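PDB 6MFC: GphF from Cystobacter violaceus, which is a GNAT-like decarboxylase that probably generates the starter acyl unit for polyketide biosynthesis by decarboxylating an acyl thioester. Local coordinates for residues G80-Q85 and L115-D120; S153-Y158 and D170-R175. One frame throughout, in Å; residues are numbered along the deposited sequence.

Interaction 1 (G80-Q85 and L115-D120); sequences GATYAQ and LGLNVD
A classic beta bulge, in which Leu115 and Gly116 both face Tyr83, interrupts the antiparallel pairing of strands 77-87 and 111-119 in the central sheet of the GNAT fold. On the Gly80-Val119 side of the bulge the register is regular: Ala81 and Asn118 form a hydrogen-bonded pair, with Ala81 N to Asn118 O at 2.9 Å and Asn118 N to Ala81 O at 2.8 Å. Tyr83 N then reaches Gly116 O at 2.9 Å. The return bond, from Leu115 N to Tyr83 O at 3.0 Å, comes from one residue earlier and is less straight (147° at the hydrogen), and its donor stands above the carbonyl plane, 48° out of it. Leu115 CB packs 4.0 Å from Tyr83 CB. Side chains pack or are bridged on both faces. Toward helix 128-140, Thr82 and Leu117 lie side by side and point the same way; Thr82 OG1, anti to its own carbonyl carbon (chi1 -69°), is 3.6 Å from Leu117 CG, and Leu132 packs against both. On the opposite face, covered by helices 36-46 and 55-64, a water accepts from Tyr83 OH at 2.8 Å, in the plane of the ring, and from Asn118 ND2 at 3.0 Å, while Asn118 OD1 takes a bond from Trp47 NE1. Arg61 makes a cation-pi contact with the Tyr83 ring. A bulge in this strand is a hallmark of GNAT proteins, commonly accompanying the splaying of central strands that admits the acyl thioester. A glycerol, probably from the crystallisation liquor, is hydrogen-bonded to Leu115 O, which may mark a pocket at the bulge. The chemistry is that of an antiparallel pair with one irregular step, which leaves the Leu115 carbonyl able to bond outside it, while a water links Tyr83 to Asn118.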
loop_
_atom_site.group_PDB
_atom_site.type_symbol
_atom_site.label_atom_id
_atom_site.label_comp_id
_atom_site.label_asym_id
_atom_site.label_seq_id
_atom_site.Cartn_x
_atom_site.Cartn_y
_atom_site.Cartn_z
ATOM N N GLY A 80 2.293 -12.600 -4.804
ATOM C CA GLY A 80 1.618 -11.449 -4.237
ATOM C C GLY A 80 1.673 -11.417 -2.724
ATOM O O GLY A 80 1.568 -12.460 -2.073
ATOM N N ALA A 81 1.838 -10.226 -2.151
ATOM C CA ALA A 81 1.933 -10.063 -0.708
ATOM C C ALA A 81 1.296 -8.745 -0.293
ATOM O O ALA A 81 1.505 -7.713 -0.937
ATOM C CB ALA A 81 3.392 -10.107 -0.235
ATOM N N THR A 82 0.520 -8.786 0.789
ATOM C CA THR A 82 -0.117 -7.601 1.348
ATOM C C THR A 82 0.179 -7.527 2.838
ATOM O O THR A 82 0.009 -8.514 3.559
ATOM C CB THR A 82 -1.630 -7.617 1.111
ATOM O OG1 THR A 82 -1.897 -7.443 -0.285
ATOM C CG2 THR A 82 -2.296 -6.499 1.890
ATOM N N TYR A 83 0.621 -6.358 3.294
ATOM C CA TYR A 83 0.900 -6.110 4.699
ATOM C C TYR A 83 -0.065 -5.064 5.237
ATOM O O TYR A 83 -0.467 -4.142 4.521
ATOM C CB TYR A 83 2.340 -5.636 4.901
ATOM C CG TYR A 83 3.367 -6.490 4.196
ATOM C CD1 TYR A 83 3.940 -7.584 4.830
ATOM C CD2 TYR A 83 3.767 -6.198 2.900
ATOM C CE1 TYR A 83 4.884 -8.365 4.190
ATOM C CE2 TYR A 83 4.709 -6.974 2.252
ATOM C CZ TYR A 83 5.266 -8.057 2.900
ATOM O OH TYR A 83 6.205 -8.832 2.258
ATOM N N ALA A 84 -0.433 -5.209 6.508
ATOM C CA ALA A 84 -1.360 -4.271 7.122
ATOM C C ALA A 84 -1.203 -4.313 8.634
ATOM O O ALA A 84 -0.812 -5.334 9.205
ATOM C CB ALA A 84 -2.810 -4.576 6.730
ATOM N N GLN A 85 -1.510 -3.186 9.271
ATOM C CA GLN A 85 -1.555 -3.099 10.723
ATOM C C GLN A 85 -2.737 -2.230 11.120
ATOM O O GLN A 85 -3.203 -1.389 10.348
ATOM C CB GLN A 85 -0.255 -2.535 11.314
ATOM C CG GLN A 85 -0.019 -1.058 11.051
ATOM C CD GLN A 85 1.302 -0.572 11.618
ATOM O OE1 GLN A 85 2.108 -1.363 12.108
ATOM N NE2 GLN A 85 1.530 0.736 11.553
ATOM N N LEU A 115 0.245 -1.244 4.618
ATOM C CA LEU A 115 1.667 -0.934 4.557
ATOM C C LEU A 115 2.275 -1.276 3.206
ATOM O O LEU A 115 3.295 -0.689 2.826
ATOM C CB LEU A 115 2.416 -1.676 5.667
ATOM C CG LEU A 115 2.003 -1.317 7.095
ATOM C CD1 LEU A 115 2.794 -2.133 8.098
ATOM C CD2 LEU A 115 2.191 0.168 7.348
ATOM N N GLY A 116 1.669 -2.204 2.471
ATOM C CA GLY A 116 2.180 -2.588 1.172
ATOM C C GLY A 116 1.312 -3.601 0.458
ATOM O O GLY A 116 0.614 -4.397 1.094
ATOM N N LEU A 117 1.340 -3.568 -0.873
ATOM C CA LEU A 117 0.649 -4.552 -1.705
ATOM C C LEU A 117 1.522 -4.765 -2.938
ATOM O O LEU A 117 1.556 -3.918 -3.836
ATOM C CB LEU A 117 -0.756 -4.088 -2.077
ATOM C CG LEU A 117 -1.635 -5.039 -2.897
ATOM C CD1 LEU A 117 -3.091 -4.893 -2.488
ATOM C CD2 LEU A 117 -1.488 -4.785 -4.391
ATOM N N ASN A 118 2.238 -5.884 -2.968
ATOM C CA ASN A 118 3.161 -6.203 -4.047
ATOM C C ASN A 118 2.610 -7.354 -4.872
ATOM O O ASN A 118 2.112 -8.341 -4.318
ATOM C CB ASN A 118 4.544 -6.566 -3.501
ATOM C CG ASN A 118 5.168 -5.443 -2.702
ATOM O OD1 ASN A 118 4.956 -4.266 -2.994
ATOM N ND2 ASN A 118 5.947 -5.801 -1.687
ATOM N N VAL A 119 2.686 -7.217 -6.193
ATOM C CA VAL A 119 2.371 -8.288 -7.127
ATOM C C VAL A 119 3.537 -8.402 -8.097
ATOM O O VAL A 119 4.024 -7.387 -8.606
ATOM C CB VAL A 119 1.054 -8.032 -7.883
ATOM C CG1 VAL A 119 0.736 -9.205 -8.797
ATOM C CG2 VAL A 119 -0.083 -7.790 -6.901
ATOM N N ASP A 120 3.988 -9.631 -8.337
ATOM C CA ASP A 120 5.162 -9.850 -9.173
ATOM C C ASP A 120 4.936 -9.244 -10.555
ATOM O O ASP A 120 3.867 -9.445 -11.147
ATOM C CB ASP A 120 5.460 -11.345 -9.285
ATOM C CG ASP A 120 6.831 -11.630 -9.878
ATOM O OD1 ASP A 120 7.092 -11.219 -11.028
ATOM O OD2 ASP A 120 7.654 -12.268 -9.188
HETATM O O HOH W 1 7.212 -8.135 -0.260
#

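Interaction 2 (S153-Y158 and D170-R175)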
loop_
_atom_site.group_PDB
_atom_site.type_symbol
_atom_site.label_atom_id
_atom_site.label_comp_id
_atom_site.label_asym_id
_atom_site.label_seq_id
_atom_site.Cartn_x
_atom_site.Cartn_y
_atom_site.Cartn_z
ATOM N N SER A 153 -0.556 5.981 -0.574
ATOM C CA SER A 153 -0.213 5.534 -1.916
ATOM C C SER A 153 0.851 6.459 -2.508
ATOM O O SER A 153 1.465 7.271 -1.812
ATOM C CB SER A 153 -1.467 5.467 -2.784
ATOM O OG SER A 153 -1.159 5.045 -4.100
ATOM N N ARG A 154 1.081 6.343 -3.815
ATOM C CA ARG A 154 2.091 7.138 -4.496
ATOM C C ARG A 154 1.708 7.253 -5.967
ATOM O O ARG A 154 0.727 6.659 -6.423
ATOM C CB ARG A 154 3.485 6.526 -4.314
ATOM C CG ARG A 154 3.605 5.092 -4.806
ATOM C CD ARG A 154 5.005 4.542 -4.582
ATOM N NE ARG A 154 6.028 5.359 -5.229
ATOM C CZ ARG A 154 6.449 5.178 -6.477
ATOM N NH1 ARG A 154 5.937 4.205 -7.217
ATOM N NH2 ARG A 154 7.384 5.970 -6.983
ATOM N N CYS A 155 2.489 8.032 -6.709
ATOM C CA CYS A 155 2.269 8.247 -8.132
ATOM C C CYS A 155 3.415 7.627 -8.917
ATOM O O CYS A 155 4.586 7.826 -8.577
ATOM C CB CYS A 155 2.145 9.739 -8.451
ATOM S SG CYS A 155 0.648 10.510 -7.801
ATOM N N GLY A 156 3.075 6.881 -9.967
ATOM C CA GLY A 156 4.071 6.187 -10.755
ATOM C C GLY A 156 4.540 6.944 -11.981
ATOM O O GLY A 156 5.599 6.632 -12.534
ATOM N N ASP A 157 3.768 7.936 -12.420
ATOM C CA ASP A 157 4.083 8.711 -13.616
ATOM C C ASP A 157 3.886 10.199 -13.356
ATOM O O ASP A 157 3.243 10.914 -14.127
ATOM C CB ASP A 157 3.238 8.248 -14.799
ATOM C CG ASP A 157 3.733 8.798 -16.123
ATOM O OD1 ASP A 157 4.876 9.300 -16.172
ATOM O OD2 ASP A 157 2.975 8.734 -17.112
ATOM N N TYR A 158 4.436 10.689 -12.249
ATOM C CA TYR A 158 4.398 12.120 -11.978
ATOM C C TYR A 158 5.526 12.882 -12.676
ATOM O O TYR A 158 5.278 13.988 -13.176
ATOM C CB TYR A 158 4.443 12.406 -10.475
ATOM C CG TYR A 158 4.551 13.886 -10.183
ATOM C CD1 TYR A 158 3.520 14.753 -10.520
ATOM C CD2 TYR A 158 5.690 14.421 -9.595
ATOM C CE1 TYR A 158 3.612 16.106 -10.272
ATOM C CE2 TYR A 158 5.791 15.777 -9.341
ATOM C CZ TYR A 158 4.748 16.613 -9.682
ATOM O OH TYR A 158 4.837 17.964 -9.435
ATOM N N ASP A 170 -2.400 19.067 -7.914
ATOM C CA ASP A 170 -3.317 19.094 -9.049
ATOM C C ASP A 170 -3.270 17.783 -9.825
ATOM O O ASP A 170 -4.310 17.275 -10.261
ATOM C CB ASP A 170 -2.993 20.275 -9.965
ATOM C CG ASP A 170 -3.415 21.608 -9.377
ATOM O OD1 ASP A 170 -4.375 21.632 -8.577
ATOM O OD2 ASP A 170 -2.791 22.633 -9.720
ATOM N N TYR A 171 -2.072 17.221 -10.008
ATOM C CA TYR A 171 -1.956 15.944 -10.702
ATOM C C TYR A 171 -2.621 14.825 -9.914
ATOM O O TYR A 171 -3.299 13.968 -10.493
ATOM C CB TYR A 171 -0.486 15.614 -10.956
ATOM C CG TYR A 171 -0.264 14.233 -11.528
ATOM C CD1 TYR A 171 -0.800 13.876 -12.757
ATOM C CD2 TYR A 171 0.487 13.287 -10.841
ATOM C CE1 TYR A 171 -0.601 12.614 -13.285
ATOM C CE2 TYR A 171 0.694 12.024 -11.362
ATOM C CZ TYR A 171 0.149 11.692 -12.584
ATOM O OH TYR A 171 0.353 10.435 -13.107
ATOM N N VAL A 172 -2.436 14.818 -8.593
ATOM C CA VAL A 172 -3.044 13.784 -7.759
ATOM C C VAL A 172 -4.563 13.874 -7.819
ATOM O O VAL A 172 -5.256 12.859 -7.960
ATOM C CB VAL A 172 -2.519 13.891 -6.315
ATOM C CG1 VAL A 172 -3.400 13.102 -5.368
ATOM C CG2 VAL A 172 -1.083 13.396 -6.242
ATOM N N HIS A 173 -5.106 15.084 -7.728
ATOM C CA HIS A 173 -6.548 15.276 -7.795
ATOM C C HIS A 173 -7.082 15.297 -9.222
ATOM O O HIS A 173 -8.266 15.594 -9.419
ATOM C CB HIS A 173 -6.943 16.563 -7.067
ATOM C CG HIS A 173 -6.923 16.439 -5.575
ATOM N ND1 HIS A 173 -5.799 16.700 -4.821
ATOM C CD2 HIS A 173 -7.885 16.066 -4.700
ATOM C CE1 HIS A 173 -6.073 16.501 -3.545
ATOM N NE2 HIS A 173 -7.332 16.116 -3.444
ATOM N N GLY A 174 -6.247 14.989 -10.210
ATOM C CA GLY A 174 -6.706 14.911 -11.582
ATOM C C GLY A 174 -7.143 16.223 -12.190
ATOM O O GLY A 174 -7.833 16.218 -13.212
ATOM N N ARG A 175 -6.764 17.352 -11.593
ATOM C CA ARG A 175 -7.114 18.655 -12.144
ATOM C C ARG A 175 -6.233 19.057 -13.319
ATOM O O ARG A 175 -6.430 20.142 -13.876
ATOM C CB ARG A 175 -7.036 19.733 -11.060
ATOM C CG ARG A 175 -7.857 19.443 -9.815
ATOM C CD ARG A 175 -7.957 20.676 -8.932
ATOM N NE ARG A 175 -8.186 20.341 -7.529
ATOM C CZ ARG A 175 -7.221 20.255 -6.619
ATOM N NH1 ARG A 175 -5.960 20.478 -6.966
ATOM N NH2 ARG A 175 -7.514 19.945 -5.363
#
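Tyr158 and Tyr171 each place CG opposite the backbone N (chi1 174° and 173°), and the two side chains slide past one another in opposite senses where the loop after strand 148-153 meets the C-terminal end of helix 168-172. That helix closes with a Schellman motif: Arg175 N bonds to Asp170 O and Gly174 N to Tyr171 O, with Gly174 taking the positive phi. The tyrosine rings are neither stacked nor T-shaped. Their planes lie at 37°, their centroids are 5.7 Å apart, and Tyr171 CD2 sits at the edge of the Tyr158 ring, near its plane, 3.4 Å from Tyr158 CD1. Tyr168 meets the Tyr158 ring edge-to-face. From the other side of the Tyr171 ring plane, Cys155 SG approaches obliquely in a sulfur-aromatic contact, 3.9 Å from Tyr171 CE2, and also meets Val172 CG2 at 3.7 Å; Leu184 of helix 182-190 packs on both Cys155 and Val172. No hydrogen bond joins the two segments directly. Instead, Asp181 bridges them, since its OD2 bonds to Tyr171 OH and to Asp157 N, and this shared carboxylate probably fixes the phenol beside the loop backbone. Tyr171 OH lies 3.1 Å from Asp157 O, close to that carbonyl without being hydrogen-bonded to it.

How the interactions relate
Both contacts are buried, but interaction 1 lies in the core, with its centre about 6 Å from that of the chain, against about 15 Å for interaction 2. Strands 111-119 and 148-153 are parallel neighbours in the sheet, so the loop of 153-158 leaves the strand adjoining that of 115-120; even so, the two contacts do not touch, and their centres are about 21 Å apart. Interaction 1 is sheet-building, dominated by main-chain hydrogen bonds. Interaction 2 instead joins a loop to a short helix through aromatic, sulfur and apolar contacts, and its polar link runs through a carboxylate outside both segments.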